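Local coordinates for prolyl 4-hydroxylase alpha subunit Fe(2+) 2OG dioxygenase domain-containing protein (Burkholderia ambifaria, PDB 3W20), which probably oxidises N-substituted L-amino acids as a metal- and 2-oxoglutarate-dependent dioxygenase of the double-stranded beta-helix fold, at residues M21-A24 with A25-A29; V76-G79 with Q80-R83; C101-N104 with D105-T109; I263-D267 with G268-F272. All blocks are in the same frame, centred on the assembly; numbering follows the deposited sequence.

Contact 1. Residues M21-A24 with A25-A29; sequences MTIA and AAIHA
Ala-24 and Ala-25 are joined by the peptide bond in the middle of the stretch and meet its other half mostly through backbone, and selenomethionine Met-21 reaches over to join them where strand 17-22 gives way to helix 23-31. Thr-22, the N-cap residue, holds the first turn: its OG1 accepts from Ala-25 N at 2.9 Å, with an N-H...O angle of 148°. OG1 can do this because it sits between the backbone N and the carbonyl carbon (chi1 58°), leaning over the first turn, and the Ala-25 methyl lies against it, CB to OG1 3.3 Å. Met-21 comes in from the strand. Its chain runs straight through chi2 and bends at chi3, which lays SE 4.1 Å from Ala-26 CB and brings CE to 4.0 Å from Ala-25 CB. Ordinary helical bonds follow, Ala-26 N to Thr-22 O, Ile-27 N to Ile-23 O and His-28 N to Ala-24 O. Ile-23 and Ile-27 stand next to each other, one turn apart, on the face that meets helix 111-120 and strand 236-241. The chemistry is divided, then: one hydroxyl satisfies a first-turn amide, while the isoleucines and Ala-26 give the helix an apolar side that rests on the sheet.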
HETATM    1  N   MSE A  21       2.987 -21.661  31.878  1.00 24.24           N
HETATM    2  CA  MSE A  21       1.785 -21.429  31.066  1.00 24.05           C
HETATM    3  C   MSE A  21       2.082 -21.644  29.639  1.00 21.97           C
HETATM    4  O   MSE A  21       3.235 -21.447  29.197  1.00 25.67           O
HETATM    5  CB  MSE A  21       1.261 -19.965  31.031  1.00 25.53           C
HETATM    6  CG  MSE A  21       1.616 -19.310  32.320  1.00 27.94           C
HETATM    7 SE   MSE A  21       0.778 -17.537  32.251  1.00 30.74          SE
HETATM    8  CE  MSE A  21      -1.082 -17.989  32.035  1.00 25.41           C
ATOM      9  N   THR A  22       1.057 -21.968  28.870  1.00 20.91           N
ATOM     10  CA  THR A  22       1.228 -21.956  27.403  1.00 19.44           C
ATOM     11  C   THR A  22       1.189 -20.523  26.927  1.00 18.78           C
ATOM     12  O   THR A  22       0.688 -19.621  27.644  1.00 17.79           O
ATOM     13  CB  THR A  22       0.105 -22.694  26.666  1.00 18.28           C
ATOM     14  OG1 THR A  22      -1.177 -22.110  26.984  1.00 19.23           O
ATOM     15  CG2 THR A  22       0.071 -24.159  27.057  1.00 18.84           C
ATOM     16  N   ILE A  23       1.702 -20.291  25.708  1.00 19.07           N
ATOM     17  CA  ILE A  23       1.487 -18.980  25.063  1.00 19.36           C
ATOM     18  C   ILE A  23      -0.010 -18.612  24.970  1.00 17.38           C
ATOM     19  O   ILE A  23      -0.382 -17.477  25.267  1.00 15.63           O
ATOM     20  CB  ILE A  23       2.077 -18.983  23.598  1.00 20.13           C
ATOM     21  CG1 ILE A  23       3.551 -19.366  23.683  1.00 27.25           C
ATOM     22  CG2 ILE A  23       1.769 -17.642  22.875  1.00 18.16           C
ATOM     23  CD1 ILE A  23       4.519 -18.225  23.685  1.00 25.49           C
ATOM     24  N   ALA A  24      -0.877 -19.553  24.544  1.00 17.78           N
ATOM     25  CA  ALA A  24      -2.305 -19.219  24.395  1.00 17.49           C
ATOM     26  C   ALA A  24      -2.883 -18.860  25.749  1.00 17.46           C
ATOM     27  O   ALA A  24      -3.722 -17.941  25.802  1.00 19.04           O
ATOM     28  CB  ALA A  24      -3.121 -20.373  23.790  1.00 18.41           C
ATOM     29  N   ALA A  25      -2.419 -19.515  26.856  1.00 16.36           N
ATOM     30  CA  ALA A  25      -2.996 -19.158  28.117  1.00 16.10           C
ATOM     31  C   ALA A  25      -2.583 -17.745  28.581  1.00 17.34           C
ATOM     32  O   ALA A  25      -3.391 -17.019  29.132  1.00 17.46           O
ATOM     33  CB  ALA A  25      -2.739 -20.237  29.203  1.00 17.57           C
ATOM     34  N   ALA A  26      -1.320 -17.394  28.371  1.00 17.22           N
ATOM     35  CA  ALA A  26      -0.787 -16.080  28.747  1.00 16.50           C
ATOM     36  C   ALA A  26      -1.531 -14.985  27.939  1.00 15.75           C
ATOM     37  O   ALA A  26      -2.017 -14.005  28.515  1.00 16.51           O
ATOM     38  CB  ALA A  26       0.688 -15.998  28.441  1.00 15.88           C
ATOM     39  N   ILE A  27      -1.692 -15.250  26.652  1.00 15.72           N
ATOM     40  CA  ILE A  27      -2.384 -14.290  25.745  1.00 17.17           C
ATOM     41  C   ILE A  27      -3.871 -14.201  26.225  1.00 17.87           C
ATOM     42  O   ILE A  27      -4.453 -13.105  26.332  1.00 15.95           O
ATOM     43  CB  ILE A  27      -2.299 -14.721  24.272  1.00 17.18           C
ATOM     44  CG1 ILE A  27      -0.882 -14.604  23.707  1.00 18.08           C
ATOM     45  CG2 ILE A  27      -3.345 -14.032  23.379  1.00 17.96           C
ATOM     46  CD1 ILE A  27      -0.371 -13.144  23.663  1.00 17.10           C
ATOM     47  N   HIS A  28      -4.502 -15.324  26.522  1.00 17.20           N
ATOM     48  CA  HIS A  28      -5.907 -15.243  27.070  1.00 18.48           C
ATOM     49  C   HIS A  28      -6.007 -14.437  28.358  1.00 18.06           C
ATOM     50  O   HIS A  28      -7.043 -13.724  28.585  1.00 19.21           O
ATOM     51  CB  HIS A  28      -6.449 -16.674  27.290  1.00 23.08           C
ATOM     52  CG  HIS A  28      -7.832 -16.733  27.914  1.00 27.85           C
ATOM     53  ND1 HIS A  28      -8.048 -16.580  29.249  1.00 35.26           N
ATOM     54  CD2 HIS A  28      -9.091 -16.948  27.340  1.00 36.76           C
ATOM     55  CE1 HIS A  28      -9.373 -16.645  29.502  1.00 33.02           C
ATOM     56  NE2 HIS A  28     -10.005 -16.921  28.348  1.00 32.80           N
ATOM     57  N   ALA A  29      -5.024 -14.583  29.269  1.00 17.41           N
ATOM     58  CA  ALA A  29      -5.098 -13.848  30.517  1.00 17.19           C
ATOM     59  C   ALA A  29      -5.003 -12.372  30.209  1.00 15.22           C
ATOM     60  O   ALA A  29      -5.707 -11.579  30.820  1.00 15.76           O
ATOM     61  CB  ALA A  29      -4.043 -14.315  31.554  1.00 18.34           C
TER

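Contact 2. Residues V76-G79 with Q80-R83; sequences VTLG and QLQR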
ATOM      1  N   VAL A  76       9.168  -0.036   7.147  1.00 43.31           N
ATOM      2  CA  VAL A  76       8.154   0.932   7.635  1.00 31.05           C
ATOM      3  C   VAL A  76       7.215   0.268   8.643  1.00 25.96           C
ATOM      4  O   VAL A  76       6.571  -0.723   8.331  1.00 27.33           O
ATOM      5  CB  VAL A  76       7.345   1.620   6.473  1.00 29.99           C
ATOM      6  CG1 VAL A  76       6.414   2.696   7.040  1.00 30.73           C
ATOM      7  CG2 VAL A  76       8.318   2.197   5.427  1.00 33.58           C
ATOM      8  N   THR A  77       7.094   0.844   9.832  1.00 21.96           N
ATOM      9  CA  THR A  77       6.204   0.293  10.853  1.00 20.09           C
ATOM     10  C   THR A  77       4.871   1.052  10.877  1.00 18.18           C
ATOM     11  O   THR A  77       4.798   2.147  10.353  1.00 18.17           O
ATOM     12  CB  THR A  77       6.812   0.325  12.258  1.00 22.88           C
ATOM     13  OG1 THR A  77       6.957   1.687  12.660  1.00 24.30           O
ATOM     14  CG2 THR A  77       8.164  -0.422  12.273  1.00 26.04           C
ATOM     15  N   LEU A  78       3.830   0.417  11.436  1.00 16.85           N
ATOM     16  CA  LEU A  78       2.528   1.061  11.565  1.00 17.54           C
ATOM     17  C   LEU A  78       2.675   2.300  12.454  1.00 17.25           C
ATOM     18  O   LEU A  78       2.051   3.275  12.230  1.00 15.34           O
ATOM     19  CB  LEU A  78       1.541   0.099  12.245  1.00 19.40           C
ATOM     20  CG  LEU A  78       0.107   0.626  12.171  1.00 20.01           C
ATOM     21  CD1 LEU A  78      -0.376   0.625  10.754  1.00 19.84           C
ATOM     22  CD2 LEU A  78      -0.856  -0.183  12.993  1.00 27.19           C
ATOM     23  N   GLY A  79       3.537   2.256  13.492  1.00 18.78           N
ATOM     24  CA  GLY A  79       3.689   3.404  14.366  1.00 19.72           C
ATOM     25  C   GLY A  79       4.277   4.556  13.606  1.00 19.51           C
ATOM     26  O   GLY A  79       3.893   5.704  13.830  1.00 19.20           O
ATOM     27  N   GLN A  80       5.193   4.257  12.684  1.00 17.84           N
ATOM     28  CA  GLN A  80       5.739   5.316  11.811  1.00 20.15           C
ATOM     29  C   GLN A  80       4.695   5.830  10.800  1.00 20.37           C
ATOM     30  O   GLN A  80       4.582   7.049  10.526  1.00 19.11           O
ATOM     31  CB  GLN A  80       6.964   4.847  11.042  1.00 24.01           C
ATOM     32  CG  GLN A  80       8.196   4.506  11.878  1.00 30.66           C
ATOM     33  CD  GLN A  80       9.189   3.538  11.168  1.00 33.88           C
ATOM     34  OE1 GLN A  80       9.125   3.301   9.946  1.00 41.08           O
ATOM     35  NE2 GLN A  80      10.123   3.004  11.941  1.00 38.35           N
ATOM     36  N   LEU A  81       3.891   4.909  10.304  1.00 17.59           N
ATOM     37  CA  LEU A  81       2.846   5.324   9.383  1.00 17.30           C
ATOM     38  C   LEU A  81       1.870   6.271  10.059  1.00 17.22           C
ATOM     39  O   LEU A  81       1.383   7.210   9.436  1.00 18.64           O
ATOM     40  CB  LEU A  81       2.144   4.104   8.776  1.00 17.33           C
ATOM     41  CG  LEU A  81       0.964   4.326   7.802  1.00 16.66           C
ATOM     42  CD1 LEU A  81       1.405   5.166   6.599  1.00 18.69           C
ATOM     43  CD2 LEU A  81       0.384   3.008   7.358  1.00 19.23           C
ATOM     44  N   GLN A  82       1.554   6.013  11.333  1.00 16.43           N
ATOM     45  CA  GLN A  82       0.622   6.841  12.077  1.00 15.64           C
ATOM     46  C   GLN A  82       1.099   8.266  12.267  1.00 14.50           C
ATOM     47  O   GLN A  82       0.251   9.107  12.503  1.00 18.08           O
ATOM     48  CB  GLN A  82       0.403   6.265  13.490  1.00 15.99           C
ATOM     49  CG  GLN A  82      -0.502   5.074  13.483  1.00 14.72           C
ATOM     50  CD  GLN A  82      -0.692   4.458  14.888  1.00 15.18           C
ATOM     51  OE1 GLN A  82       0.160   4.555  15.725  1.00 15.45           O
ATOM     52  NE2 GLN A  82      -1.817   3.743  15.074  1.00 15.10           N
ATOM     53  N   ARG A  83       2.399   8.534  12.195  1.00 16.72           N
ATOM     54  CA  ARG A  83       2.885   9.895  12.365  1.00 18.04           C
ATOM     55  C   ARG A  83       2.597  10.792  11.173  1.00 19.01           C
ATOM     56  O   ARG A  83       2.602  12.046  11.274  1.00 19.40           O
ATOM     57  CB  ARG A  83       4.346   9.881  12.802  1.00 23.71           C
ATOM     58  CG  ARG A  83       4.416   9.404  14.234  1.00 30.15           C
ATOM     59  CD  ARG A  83       5.707   9.832  14.922  1.00 38.46           C
ATOM     60  NE  ARG A  83       6.685   8.775  14.710  1.00 44.81           N
ATOM     61  CZ  ARG A  83       6.807   7.685  15.470  1.00 45.48           C
ATOM     62  NH1 ARG A  83       6.010   7.494  16.538  1.00 50.37           N
ATOM     63  NH2 ARG A  83       7.731   6.785  15.152  1.00 45.91           N
TER
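Gln-80 folds back over Thr-77. Its CB lies 3.5 Å from Thr-77 O, one turn earlier. With CG anti to the carbonyl carbon and beside the backbone N (chi1 -65°), the chain heads back toward the helix start, and CG comes to 3.2 Å from Thr-77 OG1. CD passes the same hydroxyl at a similar distance. At the tip, OE1 accepts from Thr-77 N at 3.2 Å; the N-H points almost straight at it (163°), yet the donor stands above the amide plane and not on a lone pair. OE1 also touches Val-76 CA, and NE2 lies 4.0 Å from Thr-77 CG2. The reciprocal bond runs from Gln-80 N to Thr-77 OG1, 3.1 Å, so the two residues make a capping box at the start of helix 78-83, each side chain taking the other's backbone N-H. Behind the box, Leu-81 N bonds Thr-77 O. The buried leucines meet at Leu-78 CD1 and Leu-81 CD2, 4.2 Å apart, and Leu-81 continues onto helix 87-107. Gln-82 turns its NE2 to Asp-158 O, just after metal ligand Asp-157. Gly-79 O lies over one face of the Arg-83 guanidinium, 3.8 Å above its plane.

Contact 3. Residues C101-N104 with D105-T109; sequences CRVN and DGLRT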
ATOM      1  N   CYS A 101       3.790  -6.797   1.600  1.00 28.14           N
ATOM      2  CA  CYS A 101       3.586  -7.893   0.741  1.00 28.13           C
ATOM      3  C   CYS A 101       4.911  -8.565   0.291  1.00 29.50           C
ATOM      4  O   CYS A 101       4.937  -9.774   0.206  1.00 30.68           O
ATOM      5  CB  CYS A 101       2.589  -7.507  -0.346  1.00 35.72           C
ATOM      6  SG  CYS A 101       2.938  -8.226  -1.971  1.00 36.72           S
ATOM      7  N   ARG A 102       5.996  -7.799   0.109  1.00 30.79           N
ATOM      8  CA  ARG A 102       7.315  -8.342  -0.291  1.00 30.42           C
ATOM      9  C   ARG A 102       7.863  -9.169   0.866  1.00 31.02           C
ATOM     10  O   ARG A 102       8.451 -10.207   0.689  1.00 32.55           O
ATOM     11  CB  ARG A 102       8.329  -7.232  -0.633  1.00 35.20           C
ATOM     12  CG  ARG A 102       8.096  -6.514  -1.970  1.00 44.31           C
ATOM     13  CD  ARG A 102       8.208  -7.475  -3.151  1.00 44.50           C
ATOM     14  NE  ARG A 102       7.450  -7.071  -4.352  1.00 44.56           N
ATOM     15  CZ  ARG A 102       7.351  -7.815  -5.456  1.00 48.91           C
ATOM     16  NH1 ARG A 102       7.984  -8.994  -5.504  1.00 45.71           N
ATOM     17  NH2 ARG A 102       6.628  -7.395  -6.517  1.00 37.10           N
ATOM     18  N   VAL A 103       7.663  -8.712   2.082  1.00 24.73           N
ATOM     19  CA  VAL A 103       8.440  -9.301   3.163  1.00 23.27           C
ATOM     20  C   VAL A 103       7.642 -10.332   3.992  1.00 21.57           C
ATOM     21  O   VAL A 103       8.257 -11.201   4.660  1.00 20.90           O
ATOM     22  CB  VAL A 103       9.049  -8.258   4.105  1.00 26.14           C
ATOM     23  CG1 VAL A 103       9.705  -7.083   3.386  1.00 27.17           C
ATOM     24  CG2 VAL A 103       7.998  -7.713   5.022  1.00 24.18           C
ATOM     25  N   ASN A 104       6.322 -10.300   3.943  1.00 20.83           N
ATOM     26  CA  ASN A 104       5.522 -11.188   4.822  1.00 20.34           C
ATOM     27  C   ASN A 104       5.638 -12.677   4.434  1.00 24.55           C
ATOM     28  O   ASN A 104       5.488 -13.511   5.296  1.00 21.95           O
ATOM     29  CB  ASN A 104       4.052 -10.842   4.818  1.00 18.55           C
ATOM     30  CG  ASN A 104       3.716  -9.722   5.805  1.00 18.15           C
ATOM     31  OD1 ASN A 104       4.555  -9.284   6.574  1.00 20.77           O
ATOM     32  ND2 ASN A 104       2.503  -9.306   5.781  1.00 19.69           N
ATOM     33  N   ASP A 105       5.961 -12.968   3.165  1.00 26.16           N
ATOM     34  CA  ASP A 105       6.101 -14.356   2.721  1.00 29.84           C
ATOM     35  C   ASP A 105       7.200 -15.063   3.492  1.00 29.71           C
ATOM     36  O   ASP A 105       7.011 -16.201   3.990  1.00 31.92           O
ATOM     37  CB  ASP A 105       6.293 -14.423   1.204  1.00 38.04           C
ATOM     38  CG  ASP A 105       4.960 -14.255   0.428  1.00 43.11           C
ATOM     39  OD1 ASP A 105       3.867 -14.364   1.025  1.00 43.69           O
ATOM     40  OD2 ASP A 105       5.008 -14.002  -0.796  1.00 46.67           O
ATOM     41  N   GLY A 106       8.324 -14.373   3.634  1.00 24.88           N
ATOM     42  CA  GLY A 106       9.360 -14.769   4.586  1.00 25.39           C
ATOM     43  C   GLY A 106       8.970 -14.676   6.064  1.00 23.46           C
ATOM     44  O   GLY A 106       9.179 -15.653   6.860  1.00 20.49           O
ATOM     45  N   LEU A 107       8.372 -13.531   6.484  1.00 19.79           N
ATOM     46  CA  LEU A 107       8.076 -13.440   7.955  1.00 20.82           C
ATOM     47  C   LEU A 107       7.114 -14.496   8.459  1.00 20.14           C
ATOM     48  O   LEU A 107       7.233 -14.976   9.572  1.00 19.17           O
ATOM     49  CB  LEU A 107       7.490 -12.031   8.301  1.00 20.88           C
ATOM     50  CG  LEU A 107       8.479 -10.898   8.117  1.00 21.20           C
ATOM     51  CD1 LEU A 107       7.766  -9.534   8.241  1.00 19.32           C
ATOM     52  CD2 LEU A 107       9.668 -10.980   9.108  1.00 20.59           C
ATOM     53  N   ARG A 108       6.159 -14.909   7.641  1.00 23.25           N
ATOM     54  CA  ARG A 108       5.209 -15.859   8.109  1.00 23.30           C
ATOM     55  C   ARG A 108       5.847 -17.207   8.387  1.00 24.53           C
ATOM     56  O   ARG A 108       5.264 -17.961   9.108  1.00 27.51           O
ATOM     57  CB  ARG A 108       4.056 -16.044   7.126  1.00 28.48           C
ATOM     58  CG  ARG A 108       4.415 -16.946   5.946  1.00 27.83           C
ATOM     59  CD  ARG A 108       3.149 -17.369   5.204  1.00 36.95           C
ATOM     60  NE  ARG A 108       2.206 -16.257   5.234  1.00 43.74           N
ATOM     61  CZ  ARG A 108       2.271 -15.169   4.453  1.00 46.81           C
ATOM     62  NH1 ARG A 108       3.210 -15.063   3.524  1.00 48.13           N
ATOM     63  NH2 ARG A 108       1.403 -14.175   4.612  1.00 39.70           N
ATOM     64  N   THR A 109       7.062 -17.451   7.890  1.00 24.85           N
ATOM     65  CA  THR A 109       7.743 -18.748   8.132  1.00 28.20           C
ATOM     66  C   THR A 109       8.662 -18.698   9.351  1.00 29.21           C
ATOM     67  O   THR A 109       9.259 -19.696   9.724  1.00 23.31           O
ATOM     68  CB  THR A 109       8.580 -19.229   6.908  1.00 27.12           C
ATOM     69  OG1 THR A 109       9.694 -18.345   6.677  1.00 28.05           O
ATOM     70  CG2 THR A 109       7.667 -19.280   5.632  1.00 29.02           C
TER
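Val-103 O and Asn-104 O accept from Leu-107 N (3.0 Å) and Arg-108 N (2.8 Å), i to i+4 bonds near the C-terminal end of helix 87-107. On the side facing the loops around Phe-57 and Leu-136, Val-103 and Leu-107 run together, with Val-103 CG2 3.7 Å from Leu-107 CD1. That CD1 also passes 3.6 Å from Asn-104 OD1, at the foot of a buried amide whose polar atoms are satisfied beyond the helix: OD1 accepts from Leu-137 N, while ND2 donates to Phe-135 O and Glu-134 OE1. Arg-108 turns back over the helix. Its CG takes the position between backbone N and carbonyl carbon (chi1 79°) and the chain bends at chi3, which swings the guanidinium back until one face lies over Asn-104 O. NH1 makes a salt bridge to Asp-105 OD1 at 2.7 Å, though as a hydrogen bond it is weak, bent to 121°; NH2 has a second carboxylate partner in Glu-134. Gly-106 O takes two donors from Thr-109: the backbone N, and OG1 at 2.7 Å, in the carbonyl plane on a lone pair. At the other end of the stretch, Cys-101 is disulfide-bonded to Cys-101 of the second subunit, and Arg-102 makes a salt bridge to Asp-105 of that subunit. The whole is the C-terminal end of a long helix in a disulfide-linked dimer, with covalent and ionic links to the partner on one side and apolar packing within its own chain on another.

Contact 4. Residues I263-D267 with G268-F272; sequences IHTED and GWRMF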
ATOM      1  N   ILE A 263      -4.134  -7.959  17.955  1.00 14.45           N
ATOM      2  CA  ILE A 263      -5.473  -7.608  18.364  1.00 13.85           C
ATOM      3  C   ILE A 263      -6.433  -8.781  18.154  1.00 14.85           C
ATOM      4  O   ILE A 263      -6.251  -9.590  17.269  1.00 14.22           O
ATOM      5  CB  ILE A 263      -6.039  -6.364  17.605  1.00 16.04           C
ATOM      6  CG1 ILE A 263      -5.853  -6.507  16.071  1.00 16.38           C
ATOM      7  CG2 ILE A 263      -5.280  -5.159  18.123  1.00 15.58           C
ATOM      8  CD1 ILE A 263      -6.509  -5.326  15.318  1.00 17.08           C
ATOM      9  N   HIS A 264      -7.429  -8.871  19.012  1.00 16.09           N
ATOM     10  CA  HIS A 264      -8.358  -9.995  18.898  1.00 17.88           C
ATOM     11  C   HIS A 264      -9.585  -9.518  18.162  1.00 18.11           C
ATOM     12  O   HIS A 264     -10.440  -8.851  18.728  1.00 17.68           O
ATOM     13  CB  HIS A 264      -8.710 -10.487  20.289  1.00 18.80           C
ATOM     14  CG  HIS A 264      -9.398 -11.844  20.286  1.00 22.07           C
ATOM     15  ND1 HIS A 264      -9.670 -12.516  21.439  1.00 25.03           N
ATOM     16  CD2 HIS A 264      -9.809 -12.663  19.236  1.00 23.16           C
ATOM     17  CE1 HIS A 264     -10.260 -13.728  21.119  1.00 24.77           C
ATOM     18  NE2 HIS A 264     -10.333 -13.815  19.787  1.00 22.02           N
ATOM     19  N   THR A 265      -9.677  -9.861  16.889  1.00 19.83           N
ATOM     20  CA  THR A 265     -10.831  -9.411  16.096  1.00 21.25           C
ATOM     21  C   THR A 265     -11.926 -10.456  16.037  1.00 22.75           C
ATOM     22  O   THR A 265     -11.723 -11.597  16.485  1.00 21.00           O
ATOM     23  CB  THR A 265     -10.433  -9.040  14.663  1.00 22.79           C
ATOM     24  OG1 THR A 265     -10.221 -10.218  13.900  1.00 24.23           O
ATOM     25  CG2 THR A 265      -9.128  -8.214  14.704  1.00 24.49           C
ATOM     26  N   GLU A 266     -13.127 -10.004  15.577  1.00 22.96           N
ATOM     27  CA  GLU A 266     -14.257 -10.889  15.326  1.00 27.38           C
ATOM     28  C   GLU A 266     -13.826 -12.136  14.550  1.00 28.32           C
ATOM     29  O   GLU A 266     -14.378 -13.205  14.787  1.00 29.76           O
ATOM     30  CB  GLU A 266     -15.406 -10.119  14.600  1.00 30.19           C
ATOM     31  CG  GLU A 266     -16.511  -9.409  15.449  1.00 35.57           C
ATOM     32  CD  GLU A 266     -16.143  -8.399  16.559  1.00 46.33           C
ATOM     33  OE1 GLU A 266     -16.008  -7.141  16.324  1.00 42.10           O
ATOM     34  OE2 GLU A 266     -16.142  -8.852  17.736  1.00 44.21           O
ATOM     35  N   ASP A 267     -12.800 -12.044  13.697  1.00 29.16           N
ATOM     36  CA  ASP A 267     -12.377 -13.180  12.859  1.00 29.42           C
ATOM     37  C   ASP A 267     -11.193 -14.001  13.406  1.00 26.35           C
ATOM     38  O   ASP A 267     -10.688 -14.946  12.798  1.00 25.26           O
ATOM     39  CB  ASP A 267     -12.062 -12.642  11.469  1.00 31.44           C
ATOM     40  CG  ASP A 267     -13.291 -12.121  10.791  1.00 36.01           C
ATOM     41  OD1 ASP A 267     -14.306 -12.837  10.872  1.00 39.04           O
ATOM     42  OD2 ASP A 267     -13.244 -11.024  10.235  1.00 39.73           O
ATOM     43  N   GLY A 268     -10.702 -13.574  14.552  1.00 25.05           N
ATOM     44  CA  GLY A 268      -9.645 -14.295  15.241  1.00 22.72           C
ATOM     45  C   GLY A 268      -8.522 -13.291  15.557  1.00 22.19           C
ATOM     46  O   GLY A 268      -8.593 -12.087  15.231  1.00 24.27           O
ATOM     47  N   TRP A 269      -7.471 -13.827  16.108  1.00 21.85           N
ATOM     48  CA  TRP A 269      -6.262 -13.064  16.461  1.00 18.57           C
ATOM     49  C   TRP A 269      -5.532 -12.629  15.242  1.00 18.32           C
ATOM     50  O   TRP A 269      -5.329 -13.405  14.303  1.00 18.14           O
ATOM     51  CB  TRP A 269      -5.402 -14.012  17.256  1.00 18.68           C
ATOM     52  CG  TRP A 269      -5.844 -14.116  18.684  1.00 20.08           C
ATOM     53  CD1 TRP A 269      -6.569 -15.168  19.290  1.00 22.89           C
ATOM     54  CD2 TRP A 269      -5.661 -13.128  19.709  1.00 18.89           C
ATOM     55  NE1 TRP A 269      -6.858 -14.861  20.602  1.00 22.77           N
ATOM     56  CE2 TRP A 269      -6.295 -13.657  20.921  1.00 21.02           C
ATOM     57  CE3 TRP A 269      -4.999 -11.905  19.776  1.00 17.83           C
ATOM     58  CZ2 TRP A 269      -6.282 -12.938  22.108  1.00 17.81           C
ATOM     59  CZ3 TRP A 269      -4.995 -11.228  20.981  1.00 18.71           C
ATOM     60  CH2 TRP A 269      -5.615 -11.750  22.121  1.00 16.47           C
ATOM     61  N   ARG A 270      -5.140 -11.372  15.203  1.00 15.65           N
ATOM     62  CA  ARG A 270      -4.432 -10.830  14.078  1.00 16.53           C
ATOM     63  C   ARG A 270      -3.095 -10.167  14.542  1.00 16.36           C
ATOM     64  O   ARG A 270      -3.054  -9.537  15.601  1.00 16.86           O
ATOM     65  CB  ARG A 270      -5.319  -9.845  13.331  1.00 15.50           C
ATOM     66  CG  ARG A 270      -6.574 -10.487  12.709  1.00 17.80           C
ATOM     67  CD  ARG A 270      -6.161 -11.411  11.595  1.00 17.71           C
ATOM     68  NE  ARG A 270      -7.317 -12.003  10.883  1.00 20.14           N
ATOM     69  CZ  ARG A 270      -7.892 -13.159  11.217  1.00 21.66           C
ATOM     70  NH1 ARG A 270      -7.484 -13.910  12.260  1.00 20.35           N
ATOM     71  NH2 ARG A 270      -8.886 -13.603  10.446  1.00 22.31           N
HETATM   72  N   MSE A 271      -2.053 -10.282  13.718  1.00 14.71           N
HETATM   73  CA  MSE A 271      -0.685  -9.831  14.039  1.00 15.01           C
HETATM   74  C   MSE A 271      -0.327  -8.694  13.090  1.00 17.43           C
HETATM   75  O   MSE A 271      -0.660  -8.712  11.903  1.00 19.35           O
HETATM   76  CB  MSE A 271       0.360 -10.918  13.705  1.00 16.37           C
HETATM   77  CG  MSE A 271       0.124 -12.115  14.646  1.00 17.77           C
HETATM   78 SE   MSE A 271       1.282 -13.619  14.097  1.00 25.27          SE
HETATM   79  CE  MSE A 271       0.222 -14.121  12.486  1.00 21.07           C
ATOM     80  N   PHE A 272       0.395  -7.703  13.601  1.00 16.69           N
ATOM     81  CA  PHE A 272       0.884  -6.648  12.774  1.00 15.44           C
ATOM     82  C   PHE A 272       2.018  -5.940  13.492  1.00 16.27           C
ATOM     83  O   PHE A 272       2.155  -6.059  14.740  1.00 15.54           O
ATOM     84  CB  PHE A 272      -0.237  -5.661  12.460  1.00 15.55           C
ATOM     85  CG  PHE A 272      -0.790  -4.944  13.691  1.00 18.09           C
ATOM     86  CD1 PHE A 272      -0.285  -3.706  14.055  1.00 18.41           C
ATOM     87  CD2 PHE A 272      -1.781  -5.565  14.457  1.00 18.49           C
ATOM     88  CE1 PHE A 272      -0.767  -3.031  15.185  1.00 23.31           C
ATOM     89  CE2 PHE A 272      -2.257  -4.896  15.620  1.00 21.15           C
ATOM     90  CZ  PHE A 272      -1.761  -3.628  15.943  1.00 19.04           C
TER
HETATM   91  O   HOH W   1      -7.881 -16.622  12.866  1.00 22.15           O
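The hairpin of strands 255-265 and 268-272 closes through a type I turn from Thr-265 to Gly-268, and beside it His-264 stacks on Trp-269. The two rings lie nearly parallel, planes 17° apart, with the imidazole centroid 3.9 Å from that of the indole five-membered ring. His-264 CB sits over the six-membered ring, 3.7 Å from its centroid, in a CH-pi contact. The imidazole ND1 is hydrogen-bonded to Asp-31, at the C-terminal end of helix 23-31, which would restrain the ring's rotation. In the ladder, Ile-263 and Arg-270 are a hydrogen-bonded antiparallel pair, His-264 and Trp-269 a non-hydrogen-bonded one, and Thr-265 and Gly-268 the hydrogen-bonded pair next to the turn. This is the C-terminal hairpin of the mixed sheet of the double-stranded beta-helix domain, its last strand pairing in parallel with strand 123-127. Gly-268 O takes two donors, Thr-265 N and Thr-265 OG1, the hydroxyl at 2.8 Å on a lone pair. The same OG1 accepts from Asp-267 N at 3.2 Å, an ST turn. A bend at chi2 (-68°) turns Arg-270 back to its own strand: NH1 donates to Trp-269 O at 3.0 Å, in the guanidinium plane, and NH2 makes a weak bond to Asp-267 O. A water joins NH1 to Asp-267 O. Farther along, Ile-263 CG2 meets the edge of the Phe-272 ring at CE2, 3.9 Å away.

In the fold
Contact 4 is the meeting point. Ile-27 CG2 of contact 1 packs 3.4 Å from Trp-269 CZ2, bringing helix 23-31 against the hairpin, while Leu-78 CD2 of contact 2 lies 3.6 Å from Phe-272 CE1 near the other end of the last strand. Contacts 1 and 2 are on opposite sides of the chain's centre, their own centres 28 Å apart. Contacts 2 and 4 both come near the metal site of His-155, Asp-157 and His-246: the Phe-272 side chain is about 10 Å from the zinc ion, and Gly-79 lies near it too, the residue about 9 Å from the ion. Contact 3, about 7 Å from contact 4 at nearest atoms, faces the second subunit.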